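Local coordinates for endolysin (Escherichia coli O157 typing phage 15, PDB 7M5I), which probably hydrolyses the beta-1,4 linkages of host peptidoglycan as a lysozyme, helping the phage to lyse its host and release new virions, at residues Ile17-Gly22 with Arg146-Asp151; Ala32-Pro35 with Thr41-Ile44; Val68-Ala73 with Ile98-Met103; Ala73-Ala78 with Asp89-Glu94. One frame throughout, in Å; residues are numbered along the deposited sequence.

Contact 1: residues Ile17-Gly22 with Arg146-Asp151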
loop_
_atom_site.group_PDB
_atom_site.type_symbol
_atom_site.label_atom_id
_atom_site.label_comp_id
_atom_site.label_asym_id
_atom_site.label_seq_id
_atom_site.Cartn_x
_atom_site.Cartn_y
_atom_site.Cartn_z
ATOM N N ILE A 17 -1.492 3.039 -6.241
ATOM C CA ILE A 17 -0.231 2.576 -5.582
ATOM C C ILE A 17 0.944 3.128 -6.384
ATOM O O ILE A 17 1.920 3.590 -5.744
ATOM C CB ILE A 17 -0.226 1.035 -5.445
ATOM C CG1 ILE A 17 -1.359 0.657 -4.483
ATOM C CG2 ILE A 17 1.138 0.591 -4.947
ATOM C CD1 ILE A 17 -1.522 -0.834 -4.243
ATOM N N LYS A 18 0.880 3.093 -7.712
ATOM C CA LYS A 18 1.950 3.678 -8.566
ATOM C C LYS A 18 2.145 5.131 -8.150
ATOM O O LYS A 18 3.285 5.605 -8.060
ATOM C CB LYS A 18 1.612 3.558 -10.052
ATOM C CG LYS A 18 1.684 2.154 -10.625
ATOM C CD LYS A 18 1.206 2.156 -12.046
ATOM C CE LYS A 18 1.371 0.853 -12.778
ATOM N NZ LYS A 18 0.608 0.887 -14.034
ATOM N N PHE A 19 1.059 5.874 -8.041
ATOM C CA PHE A 19 1.066 7.319 -7.727
ATOM C C PHE A 19 1.728 7.566 -6.371
ATOM O O PHE A 19 2.597 8.445 -6.210
ATOM C CB PHE A 19 -0.357 7.812 -7.775
ATOM C CG PHE A 19 -0.500 9.271 -7.401
ATOM C CD1 PHE A 19 -0.643 9.660 -6.095
ATOM C CD2 PHE A 19 -0.484 10.230 -8.386
ATOM C CE1 PHE A 19 -0.779 11.011 -5.771
ATOM C CE2 PHE A 19 -0.625 11.585 -8.059
ATOM C CZ PHE A 19 -0.717 11.958 -6.746
ATOM N N PHE A 20 1.384 6.751 -5.369
ATOM C CA PHE A 20 1.949 6.863 -4.004
ATOM C C PHE A 20 3.453 6.523 -3.957
ATOM O O PHE A 20 4.212 7.166 -3.162
ATOM C CB PHE A 20 1.196 5.969 -3.015
ATOM C CG PHE A 20 -0.252 6.338 -2.824
ATOM C CD1 PHE A 20 -0.681 7.684 -2.776
ATOM C CD2 PHE A 20 -1.194 5.340 -2.630
ATOM C CE1 PHE A 20 -2.021 7.985 -2.609
ATOM C CE2 PHE A 20 -2.536 5.646 -2.465
ATOM C CZ PHE A 20 -2.958 6.959 -2.465
ATOM N N GLU A 21 3.911 5.593 -4.797
ATOM C CA GLU A 21 5.311 5.121 -4.768
ATOM C C GLU A 21 6.198 6.077 -5.576
ATOM O O GLU A 21 7.436 6.149 -5.294
ATOM C CB GLU A 21 5.428 3.701 -5.309
ATOM C CG GLU A 21 4.750 2.649 -4.440
ATOM C CD GLU A 21 5.396 2.431 -3.078
ATOM O OE1 GLU A 21 6.587 2.782 -2.899
ATOM O OE2 GLU A 21 4.651 2.144 -2.149
ATOM N N GLY A 22 5.690 6.642 -6.646
ATOM C CA GLY A 22 6.504 7.321 -7.661
ATOM C C GLY A 22 7.248 6.282 -8.511
ATOM O O GLY A 22 7.086 5.064 -8.293
ATOM N N ARG A 146 -2.293 8.741 3.657
ATOM C CA ARG A 146 -3.440 8.215 4.442
ATOM C C ARG A 146 -4.728 8.960 4.058
ATOM O O ARG A 146 -5.798 8.264 3.910
ATOM C CB ARG A 146 -3.185 8.308 5.936
ATOM C CG ARG A 146 -2.083 7.395 6.453
ATOM C CD ARG A 146 -2.334 5.923 6.465
ATOM N NE ARG A 146 -1.876 5.255 5.286
ATOM C CZ ARG A 146 -0.661 4.717 5.103
ATOM N NH1 ARG A 146 -0.355 4.205 3.933
ATOM N NH2 ARG A 146 0.279 4.795 6.040
ATOM N N ARG A 147 -4.677 10.277 3.933
ATOM C CA ARG A 147 -5.925 11.002 3.581
ATOM C C ARG A 147 -6.388 10.583 2.162
ATOM O O ARG A 147 -7.636 10.405 1.959
ATOM C CB ARG A 147 -5.849 12.492 3.835
ATOM C CG ARG A 147 -4.937 13.207 2.902
ATOM C CD ARG A 147 -5.700 13.956 1.830
ATOM N NE ARG A 147 -4.709 14.543 0.962
ATOM C CZ ARG A 147 -4.981 15.162 -0.183
ATOM N NH1 ARG A 147 -6.250 15.340 -0.511
ATOM N NH2 ARG A 147 -4.025 15.659 -0.931
ATOM N N MET A 148 -5.473 10.394 1.203
ATOM C CA MET A 148 -5.878 9.956 -0.155
ATOM C C MET A 148 -6.417 8.505 -0.135
ATOM O O MET A 148 -7.376 8.218 -0.865
ATOM C CB MET A 148 -4.703 10.136 -1.113
ATOM C CG MET A 148 -4.414 11.587 -1.369
ATOM S SD MET A 148 -3.170 11.728 -2.672
ATOM C CE MET A 148 -3.239 13.463 -3.107
ATOM N N GLU A 149 -5.878 7.635 0.705
ATOM C CA GLU A 149 -6.394 6.240 0.810
ATOM C C GLU A 149 -7.787 6.289 1.468
ATOM O O GLU A 149 -8.674 5.541 0.977
ATOM C CB GLU A 149 -5.427 5.332 1.567
ATOM C CG GLU A 149 -4.169 4.976 0.760
ATOM C CD GLU A 149 -2.986 4.427 1.551
ATOM O OE1 GLU A 149 -2.982 4.584 2.813
ATOM O OE2 GLU A 149 -2.104 3.802 0.899
ATOM N N ALA A 150 -8.018 7.131 2.468
ATOM C CA ALA A 150 -9.384 7.299 3.058
ATOM C C ALA A 150 -10.380 7.793 1.996
ATOM O O ALA A 150 -11.558 7.329 1.988
ATOM C CB ALA A 150 -9.321 8.234 4.241
ATOM N N ASP A 151 -9.962 8.708 1.106
ATOM C CA ASP A 151 -10.845 9.179 0.008
ATOM C C ASP A 151 -11.210 8.009 -0.923
ATOM O O ASP A 151 -12.389 7.950 -1.418
ATOM C CB ASP A 151 -10.206 10.337 -0.754
ATOM C CG ASP A 151 -10.125 11.651 0.008
ATOM O OD1 ASP A 151 -10.911 11.825 0.949
ATOM O OD2 ASP A 151 -9.245 12.496 -0.348
#
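Phe20 and Met148 make the main apolar touch between helix 11-21 and helix 140-155. The axes of 17-21 and 146-151 run antiparallel (171°) and 11.8 Å apart, a gap wide enough to be spanned by side chains alone. Met148 CB packs against Phe20 CE1 at 3.7 Å, near the plane of the ring. With its chain extended beyond CG, Met148 carries its sulfur beside both rings: SD lies at the edge of Phe20, 3.9 Å from CE1, and approaches Phe19 obliquely, 4.0 Å from CE1 of that ring. Both are Met-aromatic contacts. Phe20 CE2 rests 3.7 Å from Glu149 CG, and the carboxylate plane stands nearly perpendicular to the ring (88°).

The polar part is a salt bridge within 146-151. Arg146 grips Glu149 OE1 side-on with two nitrogens, NE at 2.8 Å and NH1 at 2.9 Å, both bonds lying in the guanidinium plane. Glu149 OE2 is taken by Ser93 OG and Arg145 NE, so both carboxylate oxygens of this buried glutamate are engaged and its rotation is fixed.

Helix 85-98 closes one flank, with Ser93 touching Phe20 and Glu94 touching Glu149; Pro159 packs on Phe19, and Leu64 of helix 57-78 meets Ile17.

Contact 2: residues Ala32-Pro35 with Thr41-Ile44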
loop_
_atom_site.group_PDB
_atom_site.type_symbol
_atom_site.label_atom_id
_atom_site.label_comp_id
_atom_site.label_asym_id
_atom_site.label_seq_id
_atom_site.Cartn_x
_atom_site.Cartn_y
_atom_site.Cartn_z
ATOM N N ALA A 32 16.930 5.301 3.712
ATOM C CA ALA A 32 17.385 4.261 4.673
ATOM C C ALA A 32 18.564 3.450 4.105
ATOM O O ALA A 32 19.060 2.586 4.843
ATOM C CB ALA A 32 16.225 3.386 5.043
ATOM N N GLY A 33 19.037 3.756 2.892
ATOM C CA GLY A 33 20.210 3.109 2.289
ATOM C C GLY A 33 19.877 1.861 1.472
ATOM O O GLY A 33 20.780 1.100 1.203
ATOM N N ILE A 34 18.627 1.617 1.153
ATOM C CA ILE A 34 18.190 0.385 0.412
ATOM C C ILE A 34 18.096 0.687 -1.068
ATOM O O ILE A 34 17.286 1.528 -1.470
ATOM C CB ILE A 34 16.859 -0.166 0.932
ATOM C CG1 ILE A 34 16.969 -0.531 2.421
ATOM C CG2 ILE A 34 16.433 -1.361 0.088
ATOM C CD1 ILE A 34 15.619 -0.607 3.064
ATOM N N PRO A 35 18.811 -0.046 -1.931
ATOM C CA PRO A 35 18.592 0.100 -3.370
ATOM C C PRO A 35 17.139 -0.186 -3.767
ATOM O O PRO A 35 16.590 -1.191 -3.412
ATOM C CB PRO A 35 19.599 -0.887 -3.987
ATOM C CG PRO A 35 20.665 -1.019 -2.924
ATOM C CD PRO A 35 19.877 -1.026 -1.630
ATOM N N THR A 41 10.095 -0.776 -5.688
ATOM C CA THR A 41 10.522 -2.174 -5.659
ATOM C C THR A 41 11.914 -2.270 -5.019
ATOM O O THR A 41 12.825 -1.560 -5.460
ATOM C CB THR A 41 10.545 -2.775 -7.064
ATOM O OG1 THR A 41 9.206 -2.740 -7.549
ATOM C CG2 THR A 41 11.066 -4.215 -7.106
ATOM N N ILE A 42 12.095 -3.195 -4.064
ATOM C CA ILE A 42 13.444 -3.477 -3.490
ATOM C C ILE A 42 13.851 -4.951 -3.696
ATOM O O ILE A 42 15.005 -5.264 -3.370
ATOM C CB ILE A 42 13.521 -3.080 -2.004
ATOM C CG1 ILE A 42 12.652 -3.975 -1.104
ATOM C CG2 ILE A 42 13.236 -1.587 -1.870
ATOM C CD1 ILE A 42 12.845 -3.696 0.390
ATOM N N ARG A 43 12.970 -5.819 -4.230
ATOM C CA ARG A 43 13.305 -7.221 -4.573
ATOM C C ARG A 43 12.624 -7.588 -5.899
ATOM O O ARG A 43 11.445 -7.274 -6.047
ATOM C CB ARG A 43 12.834 -8.161 -3.452
ATOM C CG ARG A 43 13.439 -7.932 -2.074
ATOM C CD ARG A 43 14.854 -8.442 -1.898
ATOM N NE ARG A 43 15.365 -8.288 -0.523
ATOM C CZ ARG A 43 15.943 -7.186 0.014
ATOM N NH1 ARG A 43 16.129 -6.080 -0.680
ATOM N NH2 ARG A 43 16.351 -7.189 1.272
ATOM N N ILE A 44 13.368 -8.230 -6.794
ATOM C CA ILE A 44 12.913 -8.698 -8.136
ATOM C C ILE A 44 13.137 -10.202 -8.181
ATOM O O ILE A 44 14.318 -10.627 -8.085
ATOM C CB ILE A 44 13.677 -7.966 -9.257
ATOM C CG1 ILE A 44 13.410 -6.452 -9.190
ATOM C CG2 ILE A 44 13.316 -8.570 -10.599
ATOM C CD1 ILE A 44 14.261 -5.605 -10.130
HETATM O O HOH W 1 17.397 -3.712 -2.581
#
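The backbones of 32-35 and 41-44 come nearest at Pro35 and Ile42, whose CA atoms are 6.3 Å apart, and their carbonyl oxygens face the same water. That water lies 2.8 Å from Pro35 O and 3.0 Å from Ile42 O and can donate to either, though not certainly to both at the same time.

Among the side chains, Ile34 and Ile42 meet through their gamma-methyl branches: Ile34 CG2 to Ile42 CG2 is 3.8 Å. The Ile34 methyl reaches across because CG2 lies opposite the backbone N, with CG1 turned back beside that N (chi1 -60°). Ile42 CG2 also packs against the backbone, 3.7 Å from Pro35 O. Arg43 begins by pointing away from 32-35, then folds back so that NH1 donates to Ile42 O at 3.0 Å, fairly straight (159°) and from above the carbonyl plane. Ile42 O can also take a proton from the water.

Thr41 points away from 32-35, and its OG1 is hydrogen-bonded to Asp67 OD2. Ile34 N is held by Asp30 OD1, a predicted catalytic carboxylate, which places this loop beside the probable active site. The chemistry is therefore mixed: two isoleucine methyls pack together, while two acceptors share a water that can supply protons and Arg43 serves Ile42 O alone.

Contact 3: residues Val68-Ala73 with Ile98-Met103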
loop_
_atom_site.group_PDB
_atom_site.type_symbol
_atom_site.label_atom_id
_atom_site.label_comp_id
_atom_site.label_asym_id
_atom_site.label_seq_id
_atom_site.Cartn_x
_atom_site.Cartn_y
_atom_site.Cartn_z
ATOM N N VAL A 68 2.818 -6.850 -5.008
ATOM C CA VAL A 68 1.553 -6.525 -4.268
ATOM C C VAL A 68 0.774 -7.825 -4.022
ATOM O O VAL A 68 -0.116 -7.807 -3.209
ATOM C CB VAL A 68 0.586 -5.523 -4.922
ATOM C CG1 VAL A 68 1.211 -4.165 -5.110
ATOM C CG2 VAL A 68 0.016 -6.016 -6.202
ATOM N N GLU A 69 1.100 -8.916 -4.691
ATOM C CA GLU A 69 0.296 -10.168 -4.720
ATOM C C GLU A 69 0.030 -10.668 -3.293
ATOM O O GLU A 69 -1.143 -10.980 -2.974
ATOM C CB GLU A 69 0.975 -11.184 -5.628
ATOM C CG GLU A 69 0.045 -12.221 -6.190
ATOM C CD GLU A 69 0.795 -13.328 -6.934
ATOM O OE1 GLU A 69 1.962 -13.085 -7.368
ATOM O OE2 GLU A 69 0.243 -14.443 -7.018
ATOM N N LYS A 70 1.050 -10.717 -2.438
ATOM C CA LYS A 70 0.880 -11.293 -1.078
ATOM C C LYS A 70 0.021 -10.353 -0.239
ATOM O O LYS A 70 -0.578 -10.842 0.753
ATOM C CB LYS A 70 2.228 -11.625 -0.432
ATOM C CG LYS A 70 3.096 -10.419 -0.097
ATOM C CD LYS A 70 4.434 -10.787 0.593
ATOM C CE LYS A 70 4.830 -9.680 1.547
ATOM N NZ LYS A 70 6.148 -9.879 2.193
ATOM N N PHE A 71 -0.027 -9.063 -0.547
ATOM C CA PHE A 71 -0.816 -8.042 0.174
ATOM C C PHE A 71 -2.288 -8.124 -0.210
ATOM O O PHE A 71 -3.150 -8.033 0.711
ATOM C CB PHE A 71 -0.238 -6.629 -0.019
ATOM C CG PHE A 71 1.173 -6.521 0.532
ATOM C CD1 PHE A 71 2.256 -6.879 -0.252
ATOM C CD2 PHE A 71 1.421 -6.144 1.835
ATOM C CE1 PHE A 71 3.558 -6.764 0.228
ATOM C CE2 PHE A 71 2.711 -6.026 2.314
ATOM C CZ PHE A 71 3.781 -6.345 1.510
ATOM N N VAL A 72 -2.564 -8.315 -1.481
ATOM C CA VAL A 72 -3.924 -8.648 -1.980
ATOM C C VAL A 72 -4.417 -9.919 -1.242
ATOM O O VAL A 72 -5.580 -9.915 -0.704
ATOM C CB VAL A 72 -3.895 -8.838 -3.508
ATOM C CG1 VAL A 72 -5.213 -9.365 -4.029
ATOM C CG2 VAL A 72 -3.509 -7.532 -4.219
ATOM N N ALA A 73 -3.586 -10.958 -1.179
ATOM C CA ALA A 73 -3.965 -12.239 -0.540
ATOM C C ALA A 73 -4.316 -11.958 0.927
ATOM O O ALA A 73 -5.346 -12.454 1.420
ATOM C CB ALA A 73 -2.881 -13.293 -0.684
ATOM N N ILE A 98 2.013 -0.403 5.304
ATOM C CA ILE A 98 2.221 -0.656 6.753
ATOM C C ILE A 98 2.638 -2.119 7.014
ATOM O O ILE A 98 3.199 -2.375 8.089
ATOM C CB ILE A 98 1.030 -0.238 7.620
ATOM C CG1 ILE A 98 -0.179 -1.170 7.428
ATOM C CG2 ILE A 98 0.704 1.221 7.394
ATOM C CD1 ILE A 98 -1.295 -0.900 8.354
ATOM N N GLY A 99 2.395 -3.005 6.068
ATOM C CA GLY A 99 2.688 -4.440 6.143
ATOM C C GLY A 99 1.495 -5.256 6.642
ATOM O O GLY A 99 0.570 -4.698 7.282
ATOM N N ILE A 100 1.630 -6.550 6.486
ATOM C CA ILE A 100 0.543 -7.540 6.707
ATOM C C ILE A 100 0.204 -7.594 8.193
ATOM O O ILE A 100 -0.978 -7.473 8.526
ATOM C CB ILE A 100 0.934 -8.895 6.097
ATOM C CG1 ILE A 100 0.986 -8.805 4.566
ATOM C CG2 ILE A 100 -0.051 -9.961 6.568
ATOM C CD1 ILE A 100 1.438 -10.066 3.882
ATOM N N THR A 101 1.187 -7.834 9.075
ATOM C CA THR A 101 0.928 -7.958 10.526
ATOM C C THR A 101 0.233 -6.713 11.074
ATOM O O THR A 101 -0.734 -6.888 11.868
ATOM C CB THR A 101 2.183 -8.288 11.337
ATOM O OG1 THR A 101 2.530 -9.604 10.930
ATOM C CG2 THR A 101 1.904 -8.254 12.818
ATOM N N ALA A 102 0.641 -5.516 10.640
ATOM C CA ALA A 102 0.083 -4.264 11.188
ATOM C C ALA A 102 -1.397 -4.196 10.785
ATOM O O ALA A 102 -2.221 -3.788 11.611
ATOM C CB ALA A 102 0.850 -3.095 10.615
ATOM N N MET A 103 -1.683 -4.504 9.522
ATOM C CA MET A 103 -3.090 -4.494 9.015
ATOM C C MET A 103 -3.899 -5.524 9.803
ATOM O O MET A 103 -5.021 -5.205 10.237
ATOM C CB MET A 103 -3.126 -4.801 7.522
ATOM C CG MET A 103 -4.537 -4.959 6.954
ATOM S SD MET A 103 -5.261 -6.603 7.181
ATOM C CE MET A 103 -4.243 -7.585 6.103
#
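The break between helix 85-98 and helix 100-104 is where this contact sits: Gly99 ends the first helix with a positive phi (93°), serves as N-cap residue of the second, and lies against the side of the long helix 57-78. Phe71 from that long helix reaches the junction with one side of its ring. Its CE2 stands 4.1 Å from Gly99 CA, which lies near the ring plane at the edge. The neighbouring CD2 takes Ile100 CG1 at 3.8 Å, an oblique approach. At its opening bond the Phe71 side chain does not aim at 98-103; the ring gets there because CG is set beside the backbone N and opposite the carbonyl carbon (chi1 -62°).

Ile100 is the other main contributor. Its chain extends from CB through CG1 (chi2 177°), carrying the CD1 methyl past Phe71 and onto Lys70. There CD1 lies 3.8 Å from the backbone oxygen Lys70 O and 4.1 Å from the methylene Lys70 CE, so the lysine contributes its aliphatic stem. The long helix is kinked here, and Val68 O accepts from both Phe71 N (2.9 Å) and Val72 N (3.0 Å), at the very turn that bears the aromatic ring.

Around this surface contact, Tyr96 of helix 85-98 packs edge-to-face with Phe71. Ile100 also touches Ala74 one turn further along helix 57-78, while Met103 enters between that helix and Phe108 and Ile109 of helix 107-113.

Contact 4: residues Ala73-Ala78 with Asp89-Glu94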
loop_
_atom_site.group_PDB
_atom_site.type_symbol
_atom_site.label_atom_id
_atom_site.label_comp_id
_atom_site.label_asym_id
_atom_site.label_seq_id
_atom_site.Cartn_x
_atom_site.Cartn_y
_atom_site.Cartn_z
ATOM N N ALA A 73 -3.586 -10.958 -1.179
ATOM C CA ALA A 73 -3.965 -12.239 -0.540
ATOM C C ALA A 73 -4.316 -11.958 0.927
ATOM O O ALA A 73 -5.346 -12.454 1.420
ATOM C CB ALA A 73 -2.881 -13.293 -0.684
ATOM N N ALA A 74 -3.471 -11.215 1.621
ATOM C CA ALA A 74 -3.634 -10.965 3.064
ATOM C C ALA A 74 -4.917 -10.159 3.306
ATOM O O ALA A 74 -5.604 -10.395 4.339
ATOM C CB ALA A 74 -2.417 -10.246 3.628
ATOM N N VAL A 75 -5.199 -9.168 2.482
ATOM C CA VAL A 75 -6.429 -8.355 2.713
ATOM C C VAL A 75 -7.662 -9.264 2.486
ATOM O O VAL A 75 -8.611 -9.196 3.294
ATOM C CB VAL A 75 -6.424 -7.065 1.880
ATOM C CG1 VAL A 75 -7.743 -6.319 1.992
ATOM C CG2 VAL A 75 -5.284 -6.169 2.334
ATOM N N ASN A 76 -7.656 -10.080 1.431
ATOM C CA ASN A 76 -8.720 -11.074 1.166
ATOM C C ASN A 76 -8.970 -11.879 2.443
ATOM O O ASN A 76 -10.135 -12.066 2.824
ATOM C CB ASN A 76 -8.392 -11.945 -0.052
ATOM C CG ASN A 76 -8.853 -11.314 -1.357
ATOM O OD1 ASN A 76 -9.973 -10.816 -1.429
ATOM N ND2 ASN A 76 -8.033 -11.332 -2.393
ATOM N N LYS A 77 -7.922 -12.391 3.080
ATOM C CA LYS A 77 -8.058 -13.282 4.257
ATOM C C LYS A 77 -8.520 -12.498 5.490
ATOM O O LYS A 77 -9.288 -13.061 6.267
ATOM C CB LYS A 77 -6.736 -14.011 4.489
ATOM C CG LYS A 77 -6.439 -15.102 3.467
ATOM C CD LYS A 77 -4.956 -15.196 3.078
ATOM C CE LYS A 77 -4.612 -16.316 2.118
ATOM N NZ LYS A 77 -4.761 -17.634 2.787
ATOM N N ALA A 78 -8.165 -11.224 5.632
ATOM C CA ALA A 78 -8.520 -10.392 6.809
ATOM C C ALA A 78 -9.970 -9.875 6.738
ATOM O O ALA A 78 -10.567 -9.660 7.771
ATOM C CB ALA A 78 -7.574 -9.273 6.954
ATOM N N ASP A 89 -9.400 -1.725 -2.723
ATOM C CA ASP A 89 -8.224 -1.009 -3.273
ATOM C C ASP A 89 -7.516 -0.215 -2.166
ATOM O O ASP A 89 -6.234 -0.258 -2.072
ATOM C CB ASP A 89 -8.575 -0.108 -4.439
ATOM C CG ASP A 89 -8.997 -0.800 -5.713
ATOM O OD1 ASP A 89 -8.693 -2.016 -5.895
ATOM O OD2 ASP A 89 -9.645 -0.081 -6.557
ATOM N N ALA A 90 -8.273 0.535 -1.383
ATOM C CA ALA A 90 -7.726 1.363 -0.300
ATOM C C ALA A 90 -7.043 0.501 0.752
ATOM O O ALA A 90 -5.919 0.834 1.214
ATOM C CB ALA A 90 -8.770 2.240 0.309
ATOM N N LEU A 91 -7.684 -0.584 1.185
ATOM C CA LEU A 91 -7.102 -1.471 2.222
ATOM C C LEU A 91 -5.821 -2.117 1.683
ATOM O O LEU A 91 -4.861 -2.175 2.437
ATOM C CB LEU A 91 -8.128 -2.546 2.599
ATOM C CG LEU A 91 -9.367 -1.998 3.312
ATOM C CD1 LEU A 91 -10.414 -3.109 3.407
ATOM C CD2 LEU A 91 -9.058 -1.459 4.695
ATOM N N VAL A 92 -5.778 -2.474 0.413
ATOM C CA VAL A 92 -4.531 -3.086 -0.163
ATOM C C VAL A 92 -3.442 -2.018 -0.231
ATOM O O VAL A 92 -2.343 -2.278 0.258
ATOM C CB VAL A 92 -4.782 -3.719 -1.541
ATOM C CG1 VAL A 92 -3.476 -4.134 -2.231
ATOM C CG2 VAL A 92 -5.668 -4.949 -1.390
ATOM N N SER A 93 -3.762 -0.819 -0.742
ATOM C CA SER A 93 -2.772 0.308 -0.761
ATOM C C SER A 93 -2.166 0.528 0.641
ATOM O O SER A 93 -0.917 0.609 0.786
ATOM C CB SER A 93 -3.365 1.541 -1.315
ATOM O OG SER A 93 -2.385 2.572 -1.366
ATOM N N GLU A 94 -2.969 0.642 1.671
ATOM C CA GLU A 94 -2.474 0.934 3.029
ATOM C C GLU A 94 -1.673 -0.261 3.558
ATOM O O GLU A 94 -0.560 -0.028 4.169
ATOM C CB GLU A 94 -3.595 1.325 3.983
ATOM C CG GLU A 94 -3.078 1.625 5.372
ATOM C CD GLU A 94 -3.831 2.606 6.217
ATOM O OE1 GLU A 94 -3.434 2.837 7.396
ATOM O OE2 GLU A 94 -4.778 3.208 5.698
#
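Val75 is the residue of 73-78 that meets helix 85-98, and it does so with both of its methyls. Before it in sequence, Ala74 packs on Ile100 and Met103. Val75 then points toward 89-94, and its CA lies 6.3 Å from that of Val92, a close approach for two helices. The CG1 branch, opposite the backbone N (chi1 173°), lies 3.8 Å from Leu91 CB, the two side chains crossing at about a right angle. The CG2 branch meets the Val92 CG2 methyl at 3.9 Å and comes within 4.0 Å of Leu91 O. Val92 CG2 also stands 4.0 Å from Val75 CB, so it sits against the branch point as well as one methyl. Next along, Asn76 starts out away from 89-94, and its ND2 bonds to Met7 O. The helix ends at Ala78, whose carbonyl oxygen accepts from Asn113 ND2.

This is a buried joint of aliphatic side chains between consecutive helices 57-78 and 85-98. Phe88 and Thr95 extend it along the second helix, Leu9 touches Val92 and Ile79 touches Leu91, while Ala90 on another side of helix 85-98 packs against Ile152 and Tyr153 of helix 140-155.

Contact 4 is the buried one of the set, all aliphatic in its side chains; contact 3, on the same helix 57-78, is more exposed and brings in an aromatic ring and a lysine stem. The two share Ala73 and touch, with Met103 SD 3.5 Å from Ala78 CB. Contact 1, partly buried, joins the chain's early and late helices through sulfur and rings, and is tied to contact 4 by a probable hydrogen bond from Ser93 OG to Glu149 OE2 (2.6 Å). Contact 2 stands apart in the strand-rich region, its centre about 20 Å from that of contact 1, and adds a water and an arginine-carbonyl bond to a small aliphatic touch, where contacts 3 and 4 are side-chain packing.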